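Local coordinates for T-lymphoma invasion and metastasis-inducing protein 1 (Homo sapiens, PDB 4K2P), which acts in signalling linked to tumour-cell invasion, its PH and coiled-coil module probably binding membrane phosphoinositides and partner proteins such as Par-3 at tight junctions, at residues 73-77 against 233-237; 140-145 against 191-196. The protein carries 5 engineered substitutions. Numbering follows the deposited sequence.

Contact 1: 73-77 against 233-237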
# COMPACT_ATOMS: atom_id res chain seq x y z
N ASN A 73 -5.20 3.16 5.33
CA ASN A 73 -5.09 1.94 4.51
C ASN A 73 -3.94 2.01 3.51
O ASN A 73 -4.03 1.48 2.40
CB ASN A 73 -6.42 1.66 3.80
CG ASN A 73 -7.53 1.29 4.76
OD1 ASN A 73 -7.35 0.48 5.67
ND2 ASN A 73 -8.69 1.90 4.57
N SER A 74 -2.84 2.64 3.92
CA SER A 74 -1.63 2.72 3.12
C SER A 74 -0.66 1.58 3.41
O SER A 74 -0.82 0.83 4.37
CB SER A 74 -0.93 4.06 3.37
OG SER A 74 -1.69 5.13 2.87
N ILE A 75 0.35 1.45 2.56
CA ILE A 75 1.49 0.61 2.83
C ILE A 75 2.74 1.48 2.71
O ILE A 75 2.83 2.32 1.84
CB ILE A 75 1.59 -0.59 1.85
CG1 ILE A 75 0.43 -1.56 2.06
CG2 ILE A 75 2.92 -1.33 2.04
CD1 ILE A 75 0.30 -2.63 0.96
N VAL A 76 3.71 1.24 3.58
CA VAL A 76 4.98 1.93 3.51
C VAL A 76 6.03 0.84 3.41
O VAL A 76 5.96 -0.17 4.12
CB VAL A 76 5.24 2.84 4.73
CG1 VAL A 76 6.45 3.73 4.47
CG2 VAL A 76 4.03 3.70 5.04
N GLN A 77 6.99 1.04 2.51
CA GLN A 77 8.08 0.09 2.27
C GLN A 77 9.41 0.83 2.17
O GLN A 77 9.51 1.84 1.48
CB GLN A 77 7.86 -0.69 0.97
CG GLN A 77 6.66 -1.62 0.97
CD GLN A 77 6.92 -2.89 1.73
OE1 GLN A 77 7.51 -3.84 1.20
NE2 GLN A 77 6.46 -2.94 2.97
N VAL A 233 6.42 -3.80 -4.41
CA VAL A 233 5.22 -3.85 -3.60
C VAL A 233 4.44 -2.55 -3.76
O VAL A 233 3.23 -2.57 -3.79
CB VAL A 233 5.56 -4.09 -2.11
CG1 VAL A 233 4.31 -3.94 -1.23
CG2 VAL A 233 6.15 -5.48 -1.95
N SER A 234 5.14 -1.43 -3.87
CA SER A 234 4.48 -0.13 -3.94
C SER A 234 3.67 0.07 -5.23
O SER A 234 2.58 0.63 -5.19
CB SER A 234 5.50 1.00 -3.81
OG SER A 234 6.09 0.97 -2.52
N SER A 235 4.21 -0.36 -6.37
CA SER A 235 3.50 -0.22 -7.63
C SER A 235 2.37 -1.26 -7.74
O SER A 235 1.32 -0.98 -8.31
CB SER A 235 4.47 -0.36 -8.81
OG SER A 235 5.05 -1.65 -8.84
N PHE A 236 2.60 -2.43 -7.17
CA PHE A 236 1.61 -3.50 -7.12
C PHE A 236 0.41 -2.98 -6.34
O PHE A 236 -0.73 -3.06 -6.79
CB PHE A 236 2.22 -4.74 -6.46
CG PHE A 236 1.36 -5.98 -6.51
CD1 PHE A 236 0.16 -6.01 -7.21
CD2 PHE A 236 1.77 -7.12 -5.84
CE1 PHE A 236 -0.61 -7.16 -7.23
CE2 PHE A 236 1.00 -8.27 -5.87
CZ PHE A 236 -0.19 -8.29 -6.56
N HIS A 237 0.69 -2.40 -5.18
CA HIS A 237 -0.35 -1.85 -4.32
C HIS A 237 -1.08 -0.74 -5.03
O HIS A 237 -2.29 -0.68 -4.96
CB HIS A 237 0.21 -1.33 -3.00
CG HIS A 237 -0.85 -0.84 -2.07
ND1 HIS A 237 -0.67 0.20 -1.19
CD2 HIS A 237 -2.13 -1.25 -1.90
CE1 HIS A 237 -1.78 0.41 -0.52
NE2 HIS A 237 -2.69 -0.45 -0.93
O HOH W 1 -5.20 0.13 0.45
O HOH W 2 4.36 1.15 -0.39
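Strand 75-77 of the PH domain faces the first turn of helix 233-241, the axes of the two segments running nearly antiparallel (159°) at 9.2 Å. No direct hydrogen bond crosses; two waters do the polar work. One donates to N73 O (2.6 Å) and also bonds H237 NE2 (2.9 Å); the other donates to I75 O (2.9 Å) and bonds S234 OG (2.7 Å). Each bridges a backbone carbonyl of 73-77, N73 in the loop or I75 on the strand, to a helix side chain. The apolar part is I75, pointing at the helix: its CD1 lies 3.7 Å from the centroid of the H237 ring, over the face, a CH-pi contact, while its CG2 meets V233 CG1 at 4.4 Å. Q77 places OE1 3.8 Å from V233 CG2, its amide folded back so that NE2 bonds V76 O (3.0 Å). H237 ND1 is hydrogen-bonded to S92 OG, so this imidazole meets polar partners through both nitrogens. Around the contact, strand 88-92 pairs with strand 75-78 and touches S234 through C90, F193 and M190 of helix 168-203 pack on V233 and H237, and P210 touches both V233 and Q77; helix 233-241 thus packs between the PH sheet and helices 168-203 and 210-214.

Contact 2: 140-145 against 191-196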
# COMPACT_ATOMS: atom_id res chain seq x y z
N GLU A 140 -8.84 -10.01 11.21
CA GLU A 140 -9.00 -9.62 9.82
C GLU A 140 -8.06 -10.43 8.94
O GLU A 140 -8.35 -10.71 7.77
CB GLU A 140 -8.73 -8.12 9.65
CG GLU A 140 -9.81 -7.24 10.25
CD GLU A 140 -11.15 -7.39 9.54
OE1 GLU A 140 -11.21 -7.15 8.32
OE2 GLU A 140 -12.14 -7.74 10.21
N ILE A 141 -6.93 -10.80 9.52
CA ILE A 141 -5.94 -11.61 8.83
C ILE A 141 -6.54 -13.00 8.64
O ILE A 141 -6.48 -13.56 7.55
CB ILE A 141 -4.62 -11.65 9.64
CG1 ILE A 141 -3.85 -10.35 9.41
CG2 ILE A 141 -3.76 -12.85 9.25
CD1 ILE A 141 -2.70 -10.12 10.37
N LYS A 142 -7.15 -13.54 9.69
CA LYS A 142 -7.78 -14.85 9.61
C LYS A 142 -8.88 -14.87 8.56
O LYS A 142 -9.01 -15.83 7.80
CB LYS A 142 -8.35 -15.25 10.97
CG LYS A 142 -7.30 -15.63 12.01
CD LYS A 142 -7.96 -16.11 13.30
CE LYS A 142 -6.93 -16.40 14.39
NZ LYS A 142 -6.43 -15.15 15.04
N LYS A 143 -9.65 -13.79 8.49
CA LYS A 143 -10.75 -13.72 7.54
C LYS A 143 -10.25 -13.72 6.12
O LYS A 143 -10.81 -14.40 5.26
CB LYS A 143 -11.61 -12.48 7.79
CG LYS A 143 -12.54 -12.62 8.98
CD LYS A 143 -13.37 -11.36 9.16
CE LYS A 143 -14.16 -11.40 10.46
NZ LYS A 143 -14.94 -10.15 10.66
N LEU A 144 -9.17 -12.99 5.88
CA LEU A 144 -8.59 -12.90 4.55
C LEU A 144 -8.01 -14.24 4.11
O LEU A 144 -8.10 -14.58 2.94
CB LEU A 144 -7.50 -11.83 4.51
CG LEU A 144 -8.03 -10.41 4.34
CD1 LEU A 144 -6.98 -9.40 4.77
CD2 LEU A 144 -8.46 -10.19 2.90
N GLU A 145 -7.41 -14.98 5.03
CA GLU A 145 -6.86 -16.29 4.72
C GLU A 145 -7.98 -17.28 4.37
O GLU A 145 -7.80 -18.15 3.51
CB GLU A 145 -6.02 -16.82 5.88
CG GLU A 145 -4.73 -16.03 6.12
CD GLU A 145 -3.91 -16.58 7.28
OE1 GLU A 145 -4.48 -16.88 8.34
OE2 GLU A 145 -2.68 -16.71 7.13
N ASP A 191 -4.24 -7.15 0.73
CA ASP A 191 -4.84 -6.76 2.00
C ASP A 191 -4.19 -7.50 3.16
O ASP A 191 -3.93 -6.94 4.22
CB ASP A 191 -6.35 -7.00 2.00
CG ASP A 191 -7.11 -5.96 1.19
OD1 ASP A 191 -6.64 -4.82 1.06
OD2 ASP A 191 -8.20 -6.29 0.68
N LEU A 192 -3.89 -8.77 2.93
CA LEU A 192 -3.26 -9.63 3.93
C LEU A 192 -1.85 -9.14 4.26
O LEU A 192 -1.44 -9.12 5.42
CB LEU A 192 -3.22 -11.07 3.42
CG LEU A 192 -2.55 -12.11 4.32
CD1 LEU A 192 -3.17 -12.12 5.69
CD2 LEU A 192 -2.64 -13.48 3.67
N PHE A 193 -1.11 -8.76 3.23
CA PHE A 193 0.25 -8.23 3.38
C PHE A 193 0.18 -6.94 4.19
O PHE A 193 0.99 -6.70 5.08
CB PHE A 193 0.88 -8.01 2.00
CG PHE A 193 2.26 -7.41 2.03
CD1 PHE A 193 2.43 -6.04 1.99
CD2 PHE A 193 3.38 -8.22 2.05
CE1 PHE A 193 3.70 -5.48 2.00
CE2 PHE A 193 4.65 -7.67 2.05
CZ PHE A 193 4.81 -6.30 2.02
N ARG A 194 -0.81 -6.12 3.87
CA ARG A 194 -1.00 -4.83 4.50
C ARG A 194 -1.31 -4.99 5.99
O ARG A 194 -0.72 -4.30 6.83
CB ARG A 194 -2.11 -4.06 3.80
CG ARG A 194 -2.34 -2.67 4.36
CD ARG A 194 -3.05 -1.77 3.37
NE ARG A 194 -4.37 -2.28 2.99
CZ ARG A 194 -5.46 -2.16 3.72
NH1 ARG A 194 -5.41 -1.57 4.91
NH2 ARG A 194 -6.62 -2.65 3.29
N PHE A 195 -2.22 -5.89 6.33
CA PHE A 195 -2.57 -6.10 7.72
C PHE A 195 -1.39 -6.70 8.46
O PHE A 195 -1.19 -6.41 9.64
CB PHE A 195 -3.81 -6.99 7.86
CG PHE A 195 -5.10 -6.26 7.59
CD1 PHE A 195 -5.54 -5.28 8.46
CD2 PHE A 195 -5.86 -6.56 6.48
CE1 PHE A 195 -6.72 -4.60 8.22
CE2 PHE A 195 -7.05 -5.88 6.24
CZ PHE A 195 -7.47 -4.90 7.11
N ARG A 196 -0.60 -7.51 7.78
CA ARG A 196 0.59 -8.08 8.40
C ARG A 196 1.65 -7.01 8.64
O ARG A 196 2.46 -7.12 9.56
CB ARG A 196 1.16 -9.21 7.54
CG ARG A 196 0.42 -10.51 7.72
CD ARG A 196 0.96 -11.59 6.81
NE ARG A 196 0.28 -12.86 7.07
CZ ARG A 196 0.14 -13.84 6.18
NH1 ARG A 196 0.62 -13.71 4.95
NH2 ARG A 196 -0.48 -14.96 6.53
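Two long helices, 133-161 and 168-203, lie side by side as an antiparallel pair, and here their segments cross at -160° with axes 9.5 Å apart; I141 and L192 have the closest CA atoms, at 5.9 Å. E140 opens the segment by laying its aliphatic stem over a ring: CB is 4.2 Å from the centroid of F195, over the face, in a CH-pi contact. Its carboxylate turns back to its own helix, where OE2 makes a long salt bridge of 3.7 Å with K143 NZ. I141 follows at the middle of the interface, CG2 against L192 CD1 and CG1 against F195 CB, both at 3.7 Å, with CD1 reaching R196 CG at 4.1 Å. One turn on, L144 points its CA-to-CB bond toward 191-196 and sends CD1 between D191 CB (3.7 Å), L192 CB (4.3 Å) and F195 CD2 (3.5 Å). E145 closes the segment at the border: its CG touches L192 CD2 at 4.1 Å, and its OE2 forms a salt bridge with R196 NH2 at 2.9 Å, at the edge of the guanidinium, near its plane. Beyond the segments, V124 of helix 106-128 and L137 also touch F195, while I148 continues the seam past L192. An apolar stripe of I141, L144, L192 and F195, flanked by the E145-R196 ion pair, is the chemistry of an antiparallel coiled coil: hydrophobic burial holds the helices together, and the charges lie at the seam's partly exposed margin.

How the contacts relate
The centre of contact 1 is about 2 Å, that of contact 2 about 13 Å, from the centre of the chain; the first is a buried domain junction, the second partly buried, with charged margins. Their chemistry follows: water bridges and an imidazole mediate the first, whereas a larger apolar seam and an ion pair make the second (260 against 402 Å² buried). Helix 168-203 supplies one side of contact 2 and packs against contact 1 with different residues. F193 and R194, which make no contact with 140-145, face contact 1: F193 CE1 packs on V233 CG1 at 3.6 Å and R194 CD on I75 CG1 at 3.7 Å, joining the helical hairpin to that junction.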